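Long-range contacts in endo-beta-1,4-glucanase (cellulase B) (PDB 4V2X), which is a three-module endo-beta-1,4-glucanase of glycoside hydrolase family 5 whose family 46 carbohydrate-binding module probably contributes to hydrolysis of xyloglucan and beta-1,3-1,4-glucans: residues 483-488 and 570-575; 489-494 and 577-582. One frame throughout, in Å; residues are numbered along the deposited sequence.

How the interactions relate
Strand 484-491 opens the C-terminal carbohydrate-binding module of the chain, and both contacts start on it. Interaction 1 takes its first half, 483-488, and closes a loop of 81 residues when strand 569-577 comes to face it. Interaction 2 takes 489-494, at the end of the same strand, and closes its loop slightly later, after the chain has turned at 577-580 into strand 580-585. The segments therefore alternate along the chain, and the two loops cross. In the antiparallel sheet strand 580-585 lies between the other two: T582 faces Q489 as a non-hydrogen-bonded pair in interaction 2 and is hydrogen-bonded through its backbone to I575 at the end of 570-575.

Interaction 1. Residues 483-488 and 570-575; sequences PVLQST and VNYTII
Y572 of strand 569-577 meets L485 of segment 483-488 with its ring and the backbone of Q486 with its hydroxyl. Its side chain leaves the strand toward that segment, and CG anti to the backbone N (chi1 -167°) extends the ring the same way. Y572 CB faces L485 CD1 at longer range. Y572 CD1 packs 3.7 Å from L485 CB, the ring meeting it obliquely. Y572 CE1 comes 3.3 Å from Q486 O, which sits at the ring edge, and at the tip Y572 OH donates a 2.7 Å hydrogen bond to Q486 O. The hydroxyl is tilted 31° from the carbonyl plane, with T488 CG2 packed 3.6 Å from Y572 OH. At the other end the side-chain contacts are apolar: L485 CD1 touches V570 CG1 at 3.9 Å, and V570 CG2 lies 4.1 Å from P483 CG and 3.6 Å from P483 O. The segments do not pair backbone to backbone; strand 580-585 stands between their strands in the sheet, and V570 and Y572 bridge the gap. Buried P483, L485 and Y572 face the interior, Q486 and S487 the surface. A499 and I497 of strand 495-500 pack on L485 and Y572, F562 and F564 of strand 556-564 on L485 and P483.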
ATOM      1  N   PRO A 483     -18.042  53.345  15.746  1.00 23.40           N
ATOM      2  CA  PRO A 483     -18.325  53.359  14.315  1.00 22.01           C
ATOM      3  C   PRO A 483     -19.824  53.404  14.083  1.00 21.56           C
ATOM      4  O   PRO A 483     -20.591  52.927  14.919  1.00 20.67           O
ATOM      5  CB  PRO A 483     -17.729  52.045  13.802  1.00 23.19           C
ATOM      6  CG  PRO A 483     -17.327  51.255  14.999  1.00 23.77           C
ATOM      7  CD  PRO A 483     -17.734  51.990  16.234  1.00 23.38           C
ATOM      8  N   VAL A 484     -20.227  53.993  12.963  1.00 21.24           N
ATOM      9  CA  VAL A 484     -21.630  54.208  12.668  1.00 21.81           C
ATOM     10  C   VAL A 484     -21.915  53.644  11.290  1.00 20.50           C
ATOM     11  O   VAL A 484     -21.213  53.963  10.334  1.00 21.62           O
ATOM     12  CB  VAL A 484     -21.994  55.710  12.696  1.00 22.74           C
ATOM     13  CG1 VAL A 484     -23.487  55.904  12.468  1.00 23.15           C
ATOM     14  CG2 VAL A 484     -21.576  56.339  14.017  1.00 23.42           C
ATOM     15  N   LEU A 485     -22.932  52.792  11.212  1.00 21.92           N
ATOM     16  CA  LEU A 485     -23.444  52.295   9.941  1.00 22.01           C
ATOM     17  C   LEU A 485     -24.773  52.971   9.662  1.00 22.49           C
ATOM     18  O   LEU A 485     -25.491  53.368  10.590  1.00 22.22           O
ATOM     19  CB  LEU A 485     -23.628  50.777   9.996  1.00 22.50           C
ATOM     20  CG  LEU A 485     -22.352  49.987  10.281  1.00 22.43           C
ATOM     21  CD1 LEU A 485     -22.675  48.511  10.455  1.00 22.77           C
ATOM     22  CD2 LEU A 485     -21.315  50.179   9.188  1.00 23.86           C
ATOM     23  N   GLN A 486     -25.106  53.101   8.384  1.00 21.54           N
ATOM     24  CA  GLN A 486     -26.327  53.794   8.005  1.00 21.53           C
ATOM     25  C   GLN A 486     -27.294  52.880   7.274  1.00 21.05           C
ATOM     26  O   GLN A 486     -26.889  51.968   6.549  1.00 19.34           O
ATOM     27  CB  GLN A 486     -26.006  55.011   7.136  1.00 23.14           C
ATOM     28  CG  GLN A 486     -24.980  55.964   7.728  1.00 23.33           C
ATOM     29  CD  GLN A 486     -25.473  56.694   8.968  1.00 24.82           C
ATOM     30  OE1 GLN A 486     -26.614  56.529   9.396  1.00 24.80           O
ATOM     31  NE2 GLN A 486     -24.608  57.512   9.553  1.00 26.63           N
ATOM     32  N   SER A 487     -28.578  53.145   7.495  1.00 20.58           N
ATOM     33  CA  SER A 487     -29.653  52.486   6.768  1.00 20.15           C
ATOM     34  C   SER A 487     -29.499  52.747   5.283  1.00 21.34           C
ATOM     35  O   SER A 487     -28.964  53.776   4.874  1.00 22.24           O
ATOM     36  CB  SER A 487     -31.001  52.993   7.258  1.00 20.42           C
ATOM     37  OG  SER A 487     -31.210  52.663   8.623  1.00 21.75           O
ATOM     38  N   THR A 488     -29.948  51.803   4.469  1.00 21.38           N
ATOM     39  CA  THR A 488     -29.791  51.917   3.029  1.00 22.07           C
ATOM     40  C   THR A 488     -30.678  50.898   2.325  1.00 22.42           C
ATOM     41  O   THR A 488     -31.330  50.077   2.966  1.00 20.60           O
ATOM     42  CB  THR A 488     -28.318  51.717   2.610  1.00 21.76           C
ATOM     43  OG1 THR A 488     -28.129  52.166   1.259  1.00 22.33           O
ATOM     44  CG2 THR A 488     -27.886  50.254   2.750  1.00 21.61           C
ATOM     45  N   VAL A 570     -21.109  46.649  16.630  1.00 18.93           N
ATOM     46  CA  VAL A 570     -22.248  47.348  16.047  1.00 18.04           C
ATOM     47  C   VAL A 570     -23.166  46.329  15.392  1.00 17.51           C
ATOM     48  O   VAL A 570     -22.713  45.543  14.569  1.00 17.17           O
ATOM     49  CB  VAL A 570     -21.797  48.382  14.988  1.00 18.69           C
ATOM     50  CG1 VAL A 570     -23.001  49.041  14.325  1.00 19.55           C
ATOM     51  CG2 VAL A 570     -20.894  49.430  15.616  1.00 19.17           C
ATOM     52  N   ASN A 571     -24.444  46.349  15.768  1.00 17.59           N
ATOM     53  CA  ASN A 571     -25.457  45.520  15.115  1.00 18.74           C
ATOM     54  C   ASN A 571     -26.081  46.235  13.938  1.00 18.02           C
ATOM     55  O   ASN A 571     -26.084  47.459  13.877  1.00 19.47           O
ATOM     56  CB  ASN A 571     -26.550  45.118  16.101  1.00 20.70           C
ATOM     57  CG  ASN A 571     -26.024  44.255  17.232  1.00 23.68           C
ATOM     58  OD1 ASN A 571     -26.296  44.518  18.402  1.00 30.94           O
ATOM     59  ND2 ASN A 571     -25.265  43.234  16.893  1.00 22.61           N
ATOM     60  N   TYR A 572     -26.622  45.455  13.010  1.00 16.88           N
ATOM     61  CA  TYR A 572     -27.244  45.989  11.804  1.00 16.76           C
ATOM     62  C   TYR A 572     -28.230  44.946  11.316  1.00 16.64           C
ATOM     63  O   TYR A 572     -28.008  43.750  11.491  1.00 16.92           O
ATOM     64  CB  TYR A 572     -26.176  46.269  10.751  1.00 17.13           C
ATOM     65  CG  TYR A 572     -26.606  47.104   9.563  1.00 17.97           C
ATOM     66  CD1 TYR A 572     -26.565  48.496   9.609  1.00 18.82           C
ATOM     67  CD2 TYR A 572     -26.997  46.502   8.368  1.00 17.82           C
ATOM     68  CE1 TYR A 572     -26.927  49.261   8.512  1.00 18.03           C
ATOM     69  CE2 TYR A 572     -27.364  47.261   7.267  1.00 18.19           C
ATOM     70  CZ  TYR A 572     -27.333  48.637   7.346  1.00 18.80           C
ATOM     71  OH  TYR A 572     -27.687  49.392   6.256  1.00 18.78           O
ATOM     72  N   THR A 573     -29.326  45.402  10.721  1.00 16.87           N
ATOM     73  CA  THR A 573     -30.325  44.502  10.190  1.00 17.45           C
ATOM     74  C   THR A 573     -30.388  44.603   8.673  1.00 16.96           C
ATOM     75  O   THR A 573     -30.383  45.700   8.111  1.00 17.63           O
ATOM     76  CB  THR A 573     -31.703  44.808  10.796  1.00 19.87           C
ATOM     77  OG1 THR A 573     -31.627  44.649  12.218  1.00 20.71           O
ATOM     78  CG2 THR A 573     -32.772  43.869  10.235  1.00 21.18           C
ATOM     79  N   ILE A 574     -30.441  43.451   8.016  1.00 16.43           N
ATOM     80  CA  ILE A 574     -30.785  43.413   6.599  1.00 17.66           C
ATOM     81  C   ILE A 574     -32.048  42.591   6.379  1.00 17.56           C
ATOM     82  O   ILE A 574     -32.283  41.584   7.048  1.00 16.03           O
ATOM     83  CB  ILE A 574     -29.639  42.906   5.698  1.00 18.86           C
ATOM     84  CG1 ILE A 574     -29.111  41.558   6.182  1.00 20.13           C
ATOM     85  CG2 ILE A 574     -28.515  43.931   5.649  1.00 18.91           C
ATOM     86  CD1 ILE A 574     -28.240  40.836   5.181  1.00 20.87           C
ATOM     87  N   ILE A 575     -32.871  43.063   5.451  1.00 18.17           N
ATOM     88  CA  ILE A 575     -34.070  42.355   5.032  1.00 18.95           C
ATOM     89  C   ILE A 575     -33.888  42.083   3.547  1.00 18.62           C
ATOM     90  O   ILE A 575     -33.719  43.013   2.756  1.00 18.17           O
ATOM     91  CB  ILE A 575     -35.350  43.168   5.302  1.00 20.06           C
ATOM     92  CG1 ILE A 575     -35.482  43.443   6.803  1.00 21.56           C
ATOM     93  CG2 ILE A 575     -36.577  42.412   4.801  1.00 21.53           C
ATOM     94  CD1 ILE A 575     -36.628  44.350   7.181  1.00 24.51           C
TER

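Interaction 2. Residues 489-494 and 577-582; sequences QGHVSN and NGNQVT
Q489 carries CG anti to its own N (chi1 -165°), and a bend at chi2 brings its amide to T582, whose OG1 stands anti to the carbonyl carbon (chi1 -63°). T582 OG1 donates to Q489 OE1 at 3.0 Å from well above the carbonyl plane. Next, G490 and V581 form an antiparallel hydrogen-bonded pair: G490 N to V581 O and V581 N to G490 O are both 2.8 Å. The flanking pairs Q489-T582 and H491-Q580 are non-hydrogen-bonded. This is the ladder between strands 484-491 and 580-585 of the module's antiparallel sheet; beyond it V492 N donates to N579 O at 2.9 Å. Both segments turn here, 491-494 as type I and 577-580 as type II' with G578 at positive phi. Beside the ladder H491 and N579 extend in one direction with ring and amide planes 64° apart, so they are not stacked; H491 NE2 lies 3.4 Å from N579 CB. H491 ND1 and S493 OG, 2.8 Å apart, share a hydrogen bond that would restrain the ring's rotation. On the V581 side of the sheet, the V492 and V581 side chains cross at about a right angle, V492 CG1 3.7 Å from V581 CG2, and F550 of helix 547-551 packs on both.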
ATOM      1  N   GLN A 489     -30.702  50.972   1.001  1.00 25.42           N
ATOM      2  CA  GLN A 489     -31.418  50.001   0.193  1.00 27.04           C
ATOM      3  C   GLN A 489     -30.587  49.743  -1.055  1.00 26.63           C
ATOM      4  O   GLN A 489     -30.008  50.674  -1.623  1.00 28.52           O
ATOM      5  CB  GLN A 489     -32.819  50.519  -0.145  1.00 32.07           C
ATOM      6  CG  GLN A 489     -33.771  49.453  -0.676  1.00 37.25           C
ATOM      7  CD  GLN A 489     -35.231  49.700  -0.305  1.00 43.33           C
ATOM      8  OE1 GLN A 489     -35.580  49.781   0.879  1.00 46.59           O
ATOM      9  NE2 GLN A 489     -36.096  49.802  -1.316  1.00 44.08           N
ATOM     10  N   GLY A 490     -30.501  48.481  -1.465  1.00 23.56           N
ATOM     11  CA  GLY A 490     -29.651  48.108  -2.587  1.00 24.13           C
ATOM     12  C   GLY A 490     -29.946  46.745  -3.181  1.00 24.20           C
ATOM     13  O   GLY A 490     -30.955  46.118  -2.861  1.00 25.93           O
ATOM     14  N   HIS A 491     -29.047  46.302  -4.055  1.00 25.72           N
ATOM     15  CA  HIS A 491     -29.187  45.067  -4.817  1.00 25.25           C
ATOM     16  C   HIS A 491     -28.090  44.092  -4.381  1.00 22.48           C
ATOM     17  O   HIS A 491     -27.000  44.514  -4.002  1.00 21.25           O
ATOM     18  CB  HIS A 491     -29.070  45.402  -6.310  1.00 28.20           C
ATOM     19  CG  HIS A 491     -29.324  44.247  -7.227  1.00 30.53           C
ATOM     20  ND1 HIS A 491     -28.306  43.511  -7.791  1.00 31.92           N
ATOM     21  CD2 HIS A 491     -30.476  43.727  -7.713  1.00 32.45           C
ATOM     22  CE1 HIS A 491     -28.818  42.574  -8.569  1.00 33.40           C
ATOM     23  NE2 HIS A 491     -30.134  42.685  -8.541  1.00 33.85           N
ATOM     24  N   VAL A 492     -28.372  42.793  -4.440  1.00 20.61           N
ATOM     25  CA  VAL A 492     -27.418  41.775  -3.964  1.00 20.78           C
ATOM     26  C   VAL A 492     -26.068  41.767  -4.687  1.00 21.77           C
ATOM     27  O   VAL A 492     -25.072  41.294  -4.139  1.00 22.27           O
ATOM     28  CB  VAL A 492     -27.996  40.340  -4.021  1.00 20.89           C
ATOM     29  CG1 VAL A 492     -29.160  40.188  -3.050  1.00 20.77           C
ATOM     30  CG2 VAL A 492     -28.391  39.947  -5.443  1.00 21.39           C
ATOM     31  N   SER A 493     -26.040  42.255  -5.923  1.00 21.46           N
ATOM     32  CA  SER A 493     -24.816  42.264  -6.722  1.00 21.97           C
ATOM     33  C   SER A 493     -23.845  43.372  -6.334  1.00 21.57           C
ATOM     34  O   SER A 493     -22.673  43.306  -6.680  1.00 21.66           O
ATOM     35  CB  SER A 493     -25.150  42.381  -8.213  1.00 23.52           C
ATOM     36  OG  SER A 493     -25.588  43.691  -8.529  1.00 24.81           O
ATOM     37  N   ASN A 494     -24.326  44.391  -5.623  1.00 21.93           N
ATOM     38  CA  ASN A 494     -23.514  45.558  -5.323  1.00 23.50           C
ATOM     39  C   ASN A 494     -24.009  46.266  -4.067  1.00 21.77           C
ATOM     40  O   ASN A 494     -24.291  47.463  -4.084  1.00 23.24           O
ATOM     41  CB  ASN A 494     -23.543  46.503  -6.531  1.00 27.27           C
ATOM     42  CG  ASN A 494     -22.635  47.697  -6.366  1.00 32.83           C
ATOM     43  OD1 ASN A 494     -21.528  47.586  -5.838  1.00 38.15           O
ATOM     44  ND2 ASN A 494     -23.102  48.858  -6.821  1.00 36.93           N
ATOM     45  N   ASN A 577     -35.403  40.579   0.093  1.00 20.99           N
ATOM     46  CA  ASN A 577     -36.610  40.260  -0.660  1.00 24.59           C
ATOM     47  C   ASN A 577     -36.185  40.093  -2.111  1.00 23.04           C
ATOM     48  O   ASN A 577     -36.033  41.075  -2.831  1.00 22.50           O
ATOM     49  CB  ASN A 577     -37.632  41.395  -0.541  1.00 29.13           C
ATOM     50  CG  ASN A 577     -38.402  41.374   0.776  1.00 34.07           C
ATOM     51  OD1 ASN A 577     -38.386  42.343   1.542  1.00 38.94           O
ATOM     52  ND2 ASN A 577     -39.097  40.273   1.035  1.00 38.67           N
ATOM     53  N   GLY A 578     -35.970  38.854  -2.534  1.00 23.28           N
ATOM     54  CA  GLY A 578     -35.398  38.588  -3.852  1.00 24.77           C
ATOM     55  C   GLY A 578     -33.987  39.133  -3.950  1.00 25.37           C
ATOM     56  O   GLY A 578     -33.176  38.935  -3.049  1.00 24.55           O
ATOM     57  N   ASN A 579     -33.694  39.844  -5.033  1.00 26.29           N
ATOM     58  CA  ASN A 579     -32.379  40.454  -5.211  1.00 26.50           C
ATOM     59  C   ASN A 579     -32.254  41.830  -4.552  1.00 25.26           C
ATOM     60  O   ASN A 579     -31.203  42.468  -4.650  1.00 24.88           O
ATOM     61  CB  ASN A 579     -32.045  40.559  -6.701  1.00 29.54           C
ATOM     62  CG  ASN A 579     -31.844  39.205  -7.349  1.00 29.33           C
ATOM     63  OD1 ASN A 579     -31.345  38.273  -6.724  1.00 29.97           O
ATOM     64  ND2 ASN A 579     -32.218  39.094  -8.614  1.00 35.75           N
ATOM     65  N   GLN A 580     -33.315  42.282  -3.887  1.00 23.27           N
ATOM     66  CA  GLN A 580     -33.323  43.573  -3.223  1.00 24.88           C
ATOM     67  C   GLN A 580     -33.064  43.419  -1.724  1.00 23.61           C
ATOM     68  O   GLN A 580     -33.598  42.517  -1.065  1.00 22.63           O
ATOM     69  CB  GLN A 580     -34.657  44.287  -3.456  1.00 28.67           C
ATOM     70  CG  GLN A 580     -35.008  44.500  -4.928  1.00 32.50           C
ATOM     71  CD  GLN A 580     -33.963  45.301  -5.708  1.00 37.45           C
ATOM     72  OE1 GLN A 580     -33.321  46.207  -5.171  1.00 40.49           O
ATOM     73  NE2 GLN A 580     -33.801  44.974  -6.990  1.00 41.70           N
ATOM     74  N   VAL A 581     -32.249  44.321  -1.196  1.00 20.69           N
ATOM     75  CA  VAL A 581     -31.836  44.267   0.192  1.00 19.78           C
ATOM     76  C   VAL A 581     -32.051  45.626   0.838  1.00 19.56           C
ATOM     77  O   VAL A 581     -31.610  46.654   0.315  1.00 20.12           O
ATOM     78  CB  VAL A 581     -30.355  43.866   0.310  1.00 19.78           C
ATOM     79  CG1 VAL A 581     -29.951  43.727   1.776  1.00 19.26           C
ATOM     80  CG2 VAL A 581     -30.099  42.576  -0.453  1.00 20.88           C
ATOM     81  N   THR A 582     -32.743  45.614   1.970  1.00 18.58           N
ATOM     82  CA  THR A 582     -32.915  46.788   2.799  1.00 19.30           C
ATOM     83  C   THR A 582     -32.004  46.639   4.011  1.00 18.34           C
ATOM     84  O   THR A 582     -32.002  45.602   4.662  1.00 17.61           O
ATOM     85  CB  THR A 582     -34.373  46.918   3.265  1.00 20.72           C
ATOM     86  OG1 THR A 582     -35.215  47.100   2.119  1.00 21.66           O
ATOM     87  CG2 THR A 582     -34.558  48.099   4.215  1.00 22.61           C
TER